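Local coordinates for protein Dok-7 (Mus musculus, PDB 3ML4) that activates the muscle receptor tyrosine kinase MuSK as a dimeric cytoplasmic adaptor, binding phosphoinositides through its PH domain and driving receptor autophosphorylation and acetylcholine receptor clustering, at residues A72-G77 and R146-T151; G68-L73 and P132-L137. One frame throughout, in Å; residues are numbered along the deposited sequence.

Contacts 1 and 2 join the PH domain of the chain to the PTB domain that follows it. From the N terminus the chain runs through the PH sheet to the end of strand 59-71, where 68-73 begins contact 2 and 72-77, sharing Ala72 and Leu73 with it, begins contact 1. It then passes strands 81-86 and 90-94, helix 98-112 and strand 115-122. Strand 133-138 closes the first long loop at 132-137, and the hairpin turn at 146-151 closes the second. The two loops therefore cross without nesting. Contact 2 brings buried strands together, contact 1 joins loops at the surface, and Arg146 touches Pro132 and Ala133 between them.

Contact 1 of 2, residues A72-G77 and R146-T151; sequences ALPYEG and RDIPPT
Apolar side chains do nearly all the work between 72-77 and 146-151, with Ile148 at the centre. Its CG1 is anti to the carbonyl carbon (chi1 -61°), which leaves CG2 anti to the backbone N, so the two branches serve different partners. The CG1-CD1 arm crosses Leu73 obliquely, CD1 lying 3.7 Å from Leu73 CD2, and the same CD1 meets Pro74 CD at about a right angle. The CG2 methyl instead rests 3.7 Å from Tyr75 CD1 as the two side chains slide past each other in opposite directions. Leu73 also reaches tip to tip toward Pro150, its CD1 standing 3.6 Å from Pro150 CG. Tyr75, with CG anti to the backbone N (chi1 -180°), brings ring atom CE1 within 4.0 Å of Pro149 CD, and Glu76 CG packs over one ring face toward the rim.

The PTB partner is the tip of the β-hairpin formed by strands 141-146 and 151-157. Arg146 and Thr151 exchange two backbone hydrogen bonds at its base, and a cis peptide precedes Pro149 in the turn, from which Ile148 points toward the PH domain. Met92 of strand 90-94 lies against Tyr75, Pro149 and Pro150, while Pro150 also touches Ala83 and Ile85 of strand 81-86.

Polar groups contribute little across the gap, and no hydrogen bond spans it. Pro74 O faces Ile148 CG2 at 3.2 Å, a contact of a carbonyl with a methyl. Within the hairpin, Arg146 NE forms a weak, bent salt-bridging hydrogen bond to Asp147 OD1 (3.3 Å, 129° at the hydrogen), and Arg146 pairs with Glu129 as well.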
ATOM      1  N   ALA B  72     -13.691 -13.990  16.842  1.00 27.96           N
ATOM      2  CA  ALA B  72     -14.272 -14.745  17.974  1.00 28.26           C
ATOM      3  C   ALA B  72     -14.331 -13.982  19.299  1.00 28.42           C
ATOM      4  O   ALA B  72     -13.983 -14.515  20.360  1.00 28.68           O
ATOM      5  CB  ALA B  72     -13.596 -16.120  18.144  1.00 28.08           C
ATOM      6  N   LEU B  73     -14.771 -12.731  19.220  1.00 28.56           N
ATOM      7  CA  LEU B  73     -15.115 -11.944  20.394  1.00 28.70           C
ATOM      8  C   LEU B  73     -16.631 -11.948  20.514  1.00 28.95           C
ATOM      9  O   LEU B  73     -17.319 -11.691  19.533  1.00 28.91           O
ATOM     10  CB  LEU B  73     -14.634 -10.498  20.248  1.00 28.67           C
ATOM     11  CG  LEU B  73     -13.146 -10.133  20.204  1.00 28.51           C
ATOM     12  CD1 LEU B  73     -12.983  -8.684  19.769  1.00 28.42           C
ATOM     13  CD2 LEU B  73     -12.419 -10.381  21.528  1.00 28.72           C
ATOM     14  N   PRO B  74     -17.161 -12.257  21.711  1.00 29.18           N
ATOM     15  CA  PRO B  74     -18.605 -12.197  21.925  1.00 29.22           C
ATOM     16  C   PRO B  74     -19.115 -10.758  21.870  1.00 29.29           C
ATOM     17  O   PRO B  74     -18.508  -9.863  22.465  1.00 29.34           O
ATOM     18  CB  PRO B  74     -18.779 -12.779  23.331  1.00 29.36           C
ATOM     19  CG  PRO B  74     -17.481 -13.502  23.623  1.00 29.42           C
ATOM     20  CD  PRO B  74     -16.448 -12.703  22.919  1.00 29.26           C
ATOM     21  N   TYR B  75     -20.222 -10.549  21.162  1.00 29.23           N
ATOM     22  CA  TYR B  75     -20.748  -9.215  20.922  1.00 29.19           C
ATOM     23  C   TYR B  75     -22.196  -9.275  20.444  1.00 29.43           C
ATOM     24  O   TYR B  75     -22.502  -9.939  19.447  1.00 29.42           O
ATOM     25  CB  TYR B  75     -19.878  -8.502  19.883  1.00 29.34           C
ATOM     26  CG  TYR B  75     -20.308  -7.089  19.541  1.00 29.48           C
ATOM     27  CD1 TYR B  75     -20.066  -6.032  20.417  1.00 28.56           C
ATOM     28  CD2 TYR B  75     -20.934  -6.809  18.328  1.00 29.78           C
ATOM     29  CE1 TYR B  75     -20.451  -4.743  20.106  1.00 28.86           C
ATOM     30  CE2 TYR B  75     -21.324  -5.511  18.007  1.00 29.91           C
ATOM     31  CZ  TYR B  75     -21.079  -4.486  18.900  1.00 29.59           C
ATOM     32  OH  TYR B  75     -21.459  -3.199  18.590  1.00 29.88           O
ATOM     33  N   GLU B  76     -23.075  -8.584  21.170  1.00 29.60           N
ATOM     34  CA  GLU B  76     -24.499  -8.435  20.808  1.00 29.89           C
ATOM     35  C   GLU B  76     -25.210  -9.750  20.470  1.00 29.84           C
ATOM     36  O   GLU B  76     -25.984  -9.821  19.510  1.00 29.76           O
ATOM     37  CB  GLU B  76     -24.664  -7.430  19.656  1.00 30.05           C
ATOM     38  CG  GLU B  76     -24.180  -6.018  19.959  1.00 30.85           C
ATOM     39  CD  GLU B  76     -25.053  -5.280  20.963  1.00 32.44           C
ATOM     40  OE1 GLU B  76     -26.260  -5.598  21.075  1.00 33.15           O
ATOM     41  OE2 GLU B  76     -24.522  -4.370  21.638  1.00 32.85           O
ATOM     42  N   GLY B  77     -24.930 -10.788  21.254  1.00 29.95           N
ATOM     43  CA  GLY B  77     -25.590 -12.080  21.108  1.00 29.97           C
ATOM     44  C   GLY B  77     -24.926 -13.021  20.123  1.00 30.25           C
ATOM     45  O   GLY B  77     -25.388 -14.143  19.928  1.00 30.30           O
ATOM     46  N   ARG B 146      -8.035  -3.185  23.352  1.00 28.04           N
ATOM     47  CA  ARG B 146      -8.748  -3.698  24.519  1.00 28.56           C
ATOM     48  C   ARG B 146     -10.244  -3.698  24.305  1.00 28.62           C
ATOM     49  O   ARG B 146     -10.770  -2.928  23.494  1.00 28.30           O
ATOM     50  CB  ARG B 146      -8.499  -2.797  25.723  1.00 28.77           C
ATOM     51  CG  ARG B 146      -7.450  -3.262  26.674  1.00 30.20           C
ATOM     52  CD  ARG B 146      -7.422  -2.343  27.882  1.00 31.97           C
ATOM     53  NE  ARG B 146      -8.447  -2.703  28.855  1.00 33.54           N
ATOM     54  CZ  ARG B 146      -8.257  -3.545  29.863  1.00 34.11           C
ATOM     55  NH1 ARG B 146      -7.074  -4.121  30.040  1.00 34.93           N
ATOM     56  NH2 ARG B 146      -9.253  -3.811  30.695  1.00 34.01           N
ATOM     57  N   ASP B 147     -10.915  -4.537  25.093  1.00 28.82           N
ATOM     58  CA  ASP B 147     -12.375  -4.567  25.215  1.00 29.20           C
ATOM     59  C   ASP B 147     -13.096  -5.083  23.972  1.00 29.44           C
ATOM     60  O   ASP B 147     -12.487  -5.371  22.938  1.00 29.60           O
ATOM     61  CB  ASP B 147     -12.954  -3.195  25.624  1.00 29.10           C
ATOM     62  CG  ASP B 147     -12.156  -2.508  26.726  1.00 29.24           C
ATOM     63  OD1 ASP B 147     -11.443  -3.196  27.488  1.00 30.11           O
ATOM     64  OD2 ASP B 147     -12.247  -1.264  26.829  1.00 29.59           O
ATOM     65  N   ILE B 148     -14.407  -5.228  24.116  1.00 29.73           N
ATOM     66  CA  ILE B 148     -15.291  -5.505  23.007  1.00 29.96           C
ATOM     67  C   ILE B 148     -16.360  -4.423  23.076  1.00 30.11           C
ATOM     68  O   ILE B 148     -16.969  -4.244  24.128  1.00 30.17           O
ATOM     69  CB  ILE B 148     -15.908  -6.916  23.098  1.00 29.89           C
ATOM     70  CG1 ILE B 148     -14.803  -7.981  23.068  1.00 29.75           C
ATOM     71  CG2 ILE B 148     -16.888  -7.140  21.952  1.00 29.72           C
ATOM     72  CD1 ILE B 148     -15.168  -9.301  23.739  1.00 29.33           C
ATOM     73  N   PRO B 149     -16.543  -3.654  21.982  1.00 30.33           N
ATOM     74  CA  PRO B 149     -15.750  -3.732  20.746  1.00 30.60           C
ATOM     75  C   PRO B 149     -14.364  -3.109  20.941  1.00 30.65           C
ATOM     76  O   PRO B 149     -14.247  -2.110  21.645  1.00 30.59           O
ATOM     77  CB  PRO B 149     -16.581  -2.925  19.737  1.00 30.57           C
ATOM     78  CG  PRO B 149     -17.350  -1.953  20.563  1.00 30.60           C
ATOM     79  CD  PRO B 149     -17.580  -2.604  21.913  1.00 30.29           C
ATOM     80  N   PRO B 150     -13.317  -3.701  20.333  1.00 30.95           N
ATOM     81  CA  PRO B 150     -11.943  -3.245  20.575  1.00 31.27           C
ATOM     82  C   PRO B 150     -11.726  -1.760  20.291  1.00 31.63           C
ATOM     83  O   PRO B 150     -12.174  -1.251  19.264  1.00 31.51           O
ATOM     84  CB  PRO B 150     -11.110  -4.100  19.616  1.00 31.14           C
ATOM     85  CG  PRO B 150     -11.933  -5.299  19.371  1.00 30.91           C
ATOM     86  CD  PRO B 150     -13.352  -4.829  19.386  1.00 30.89           C
ATOM     87  N   THR B 151     -11.060  -1.083  21.223  1.00 32.28           N
ATOM     88  CA  THR B 151     -10.647   0.308  21.041  1.00 33.04           C
ATOM     89  C   THR B 151      -9.135   0.423  21.194  1.00 33.32           C
ATOM     90  O   THR B 151      -8.528  -0.303  21.977  1.00 33.36           O
ATOM     91  CB  THR B 151     -11.339   1.268  22.040  1.00 32.91           C
ATOM     92  OG1 THR B 151     -11.051   0.857  23.381  1.00 33.59           O
ATOM     93  CG2 THR B 151     -12.847   1.283  21.830  1.00 32.86           C
TER

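Contact 2 of 2, residues G68-L73 and P132-L137; sequences GLEPAL and PATLHL
Gly68 opens the PH side of this buried contact, and its CA lies 3.7 Å from His136 ND1. A CB on this glycine would point toward 132-137 and clash with the imidazole, sitting only 2.3 Å from His136 ND1. At Leu69 the backbone takes over. Leu69 O lies in the plane of the imidazole at its edge, 3.2 Å from His136 CE1, and also receives weak hydrogen bonds from Arg117 and Arg109. Leu69 N donates to a water molecule at 3.1 Å, and that water, likewise in the ring plane, is hydrogen-bonded to His136 ND1 at 2.7 Å. The Leu69 side chain turns away onto Asp105, Ile108 and Leu112 of helix 98-112.

Strands 68-71 and 133-137 belong to the separate antiparallel sheets of the PH and PTB domains. Their axes come within 7.2 Å at an angle of 137°, and no direct backbone hydrogen bond joins them, so the link runs through the His136, Glu70 and Thr134 side chains, backbone atoms of Gly68 and Leu69, and a water. His136 spans the gap with its CG anti to the carbonyl carbon (chi1 -63°); an alanine here, having no ring, would take away ND1 and the edge beside Leu69 O, and would probably loosen the water-mediated link between the two strands.

Glu70 comes next, its CB at the edge of the same ring. With CG anti to the backbone N and the chain bent by the turn about CB-CG (chi2 94°), its carboxylate reaches Thr134 tip to tip, OE1 resting 3.2 Å from Thr134 CG2. Glu70 OE1 also lies 4.3 Å from His136 NE2, so the carboxylate might favour protonation of the imidazole, although Arg117, packed against both Thr134 and His136, would probably oppose it.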
ATOM      1  N   GLY B  68      -5.743  -3.634  12.829  1.00 28.63           N
ATOM      2  CA  GLY B  68      -5.659  -5.068  13.044  1.00 27.98           C
ATOM      3  C   GLY B  68      -6.980  -5.794  12.948  1.00 27.70           C
ATOM      4  O   GLY B  68      -8.042  -5.179  12.864  1.00 27.37           O
ATOM      5  N   LEU B  69      -6.892  -7.121  12.948  1.00 27.67           N
ATOM      6  CA  LEU B  69      -8.058  -7.991  12.951  1.00 27.37           C
ATOM      7  C   LEU B  69      -8.054  -8.907  14.162  1.00 27.17           C
ATOM      8  O   LEU B  69      -6.996  -9.295  14.653  1.00 27.04           O
ATOM      9  CB  LEU B  69      -8.103  -8.819  11.672  1.00 27.36           C
ATOM     10  CG  LEU B  69      -8.841  -8.164  10.508  1.00 28.07           C
ATOM     11  CD1 LEU B  69      -7.898  -7.328   9.660  1.00 29.10           C
ATOM     12  CD2 LEU B  69      -9.488  -9.235   9.666  1.00 29.16           C
ATOM     13  N   GLU B  70      -9.246  -9.263  14.625  1.00 27.22           N
ATOM     14  CA  GLU B  70      -9.416 -10.089  15.818  1.00 27.37           C
ATOM     15  C   GLU B  70     -10.784 -10.783  15.745  1.00 27.16           C
ATOM     16  O   GLU B  70     -11.816 -10.118  15.842  1.00 27.25           O
ATOM     17  CB  GLU B  70      -9.265  -9.210  17.074  1.00 27.48           C
ATOM     18  CG  GLU B  70      -9.870  -9.740  18.364  1.00 28.41           C
ATOM     19  CD  GLU B  70      -8.898 -10.496  19.227  1.00 29.21           C
ATOM     20  OE1 GLU B  70      -7.962  -9.868  19.754  1.00 29.79           O
ATOM     21  OE2 GLU B  70      -9.083 -11.718  19.400  1.00 30.68           O
ATOM     22  N   PRO B  71     -10.792 -12.113  15.523  1.00 27.03           N
ATOM     23  CA  PRO B  71     -11.999 -12.941  15.456  1.00 27.17           C
ATOM     24  C   PRO B  71     -12.436 -13.547  16.786  1.00 27.37           C
ATOM     25  O   PRO B  71     -11.650 -13.606  17.723  1.00 27.51           O
ATOM     26  CB  PRO B  71     -11.580 -14.067  14.512  1.00 27.28           C
ATOM     27  CG  PRO B  71     -10.111 -14.241  14.781  1.00 26.89           C
ATOM     28  CD  PRO B  71      -9.578 -12.906  15.253  1.00 27.00           C
ATOM     29  N   ALA B  72     -13.691 -13.990  16.842  1.00 27.96           N
ATOM     30  CA  ALA B  72     -14.272 -14.745  17.974  1.00 28.26           C
ATOM     31  C   ALA B  72     -14.331 -13.982  19.299  1.00 28.42           C
ATOM     32  O   ALA B  72     -13.983 -14.515  20.360  1.00 28.68           O
ATOM     33  CB  ALA B  72     -13.596 -16.120  18.144  1.00 28.08           C
ATOM     34  N   LEU B  73     -14.771 -12.731  19.220  1.00 28.56           N
ATOM     35  CA  LEU B  73     -15.115 -11.944  20.394  1.00 28.70           C
ATOM     36  C   LEU B  73     -16.631 -11.948  20.514  1.00 28.95           C
ATOM     37  O   LEU B  73     -17.319 -11.691  19.533  1.00 28.91           O
ATOM     38  CB  LEU B  73     -14.634 -10.498  20.248  1.00 28.67           C
ATOM     39  CG  LEU B  73     -13.146 -10.133  20.204  1.00 28.51           C
ATOM     40  CD1 LEU B  73     -12.983  -8.684  19.769  1.00 28.42           C
ATOM     41  CD2 LEU B  73     -12.419 -10.381  21.528  1.00 28.72           C
ATOM     42  N   PRO B 132      -5.259  -7.814  30.539  1.00 30.29           N
ATOM     43  CA  PRO B 132      -5.336  -8.458  29.224  1.00 30.19           C
ATOM     44  C   PRO B 132      -5.595  -7.463  28.091  1.00 29.99           C
ATOM     45  O   PRO B 132      -6.369  -6.512  28.247  1.00 30.16           O
ATOM     46  CB  PRO B 132      -6.522  -9.412  29.374  1.00 30.15           C
ATOM     47  CG  PRO B 132      -6.525  -9.754  30.822  1.00 30.34           C
ATOM     48  CD  PRO B 132      -6.141  -8.478  31.516  1.00 30.29           C
ATOM     49  N   ALA B 133      -4.924  -7.686  26.969  1.00 29.49           N
ATOM     50  CA  ALA B 133      -5.050  -6.845  25.786  1.00 29.05           C
ATOM     51  C   ALA B 133      -4.514  -7.632  24.614  1.00 28.76           C
ATOM     52  O   ALA B 133      -3.947  -8.706  24.792  1.00 28.65           O
ATOM     53  CB  ALA B 133      -4.256  -5.574  25.955  1.00 28.93           C
ATOM     54  N   THR B 134      -4.683  -7.100  23.412  1.00 28.64           N
ATOM     55  CA  THR B 134      -4.121  -7.754  22.239  1.00 28.74           C
ATOM     56  C   THR B 134      -3.222  -6.792  21.472  1.00 28.06           C
ATOM     57  O   THR B 134      -3.634  -5.686  21.138  1.00 28.36           O
ATOM     58  CB  THR B 134      -5.223  -8.393  21.349  1.00 28.57           C
ATOM     59  OG1 THR B 134      -4.672  -8.748  20.079  1.00 29.92           O
ATOM     60  CG2 THR B 134      -6.370  -7.429  21.135  1.00 30.00           C
ATOM     61  N   LEU B 135      -1.982  -7.207  21.230  1.00 27.45           N
ATOM     62  CA  LEU B 135      -1.038  -6.383  20.476  1.00 26.76           C
ATOM     63  C   LEU B 135      -1.176  -6.650  18.985  1.00 26.44           C
ATOM     64  O   LEU B 135      -1.101  -7.802  18.552  1.00 26.39           O
ATOM     65  CB  LEU B 135       0.406  -6.641  20.925  1.00 26.42           C
ATOM     66  CG  LEU B 135       1.474  -5.756  20.265  1.00 26.12           C
ATOM     67  CD1 LEU B 135       1.495  -4.349  20.860  1.00 25.19           C
ATOM     68  CD2 LEU B 135       2.847  -6.397  20.373  1.00 26.36           C
ATOM     69  N   HIS B 136      -1.379  -5.590  18.207  1.00 26.05           N
ATOM     70  CA  HIS B 136      -1.502  -5.715  16.750  1.00 26.11           C
ATOM     71  C   HIS B 136      -0.368  -5.036  15.997  1.00 25.99           C
ATOM     72  O   HIS B 136      -0.056  -3.869  16.239  1.00 25.80           O
ATOM     73  CB  HIS B 136      -2.834  -5.144  16.258  1.00 26.03           C
ATOM     74  CG  HIS B 136      -4.033  -5.861  16.788  1.00 26.39           C
ATOM     75  ND1 HIS B 136      -4.676  -6.855  16.083  1.00 27.21           N
ATOM     76  CD2 HIS B 136      -4.709  -5.729  17.953  1.00 27.25           C
ATOM     77  CE1 HIS B 136      -5.695  -7.306  16.791  1.00 27.61           C
ATOM     78  NE2 HIS B 136      -5.739  -6.638  17.930  1.00 27.94           N
ATOM     79  N   LEU B 137       0.250  -5.775  15.086  1.00 26.06           N
ATOM     80  CA  LEU B 137       1.164  -5.171  14.134  1.00 26.39           C
ATOM     81  C   LEU B 137       0.443  -5.073  12.801  1.00 26.48           C
ATOM     82  O   LEU B 137       0.019  -6.087  12.247  1.00 26.48           O
ATOM     83  CB  LEU B 137       2.455  -5.980  14.016  1.00 26.28           C
ATOM     84  CG  LEU B 137       3.541  -5.415  13.099  1.00 27.05           C
ATOM     85  CD1 LEU B 137       4.912  -5.488  13.755  1.00 27.54           C
ATOM     86  CD2 LEU B 137       3.551  -6.151  11.770  1.00 28.33           C
TER
HETATM   87  O   HOH W   1      -4.165  -8.200  13.814  1.00 10.78           O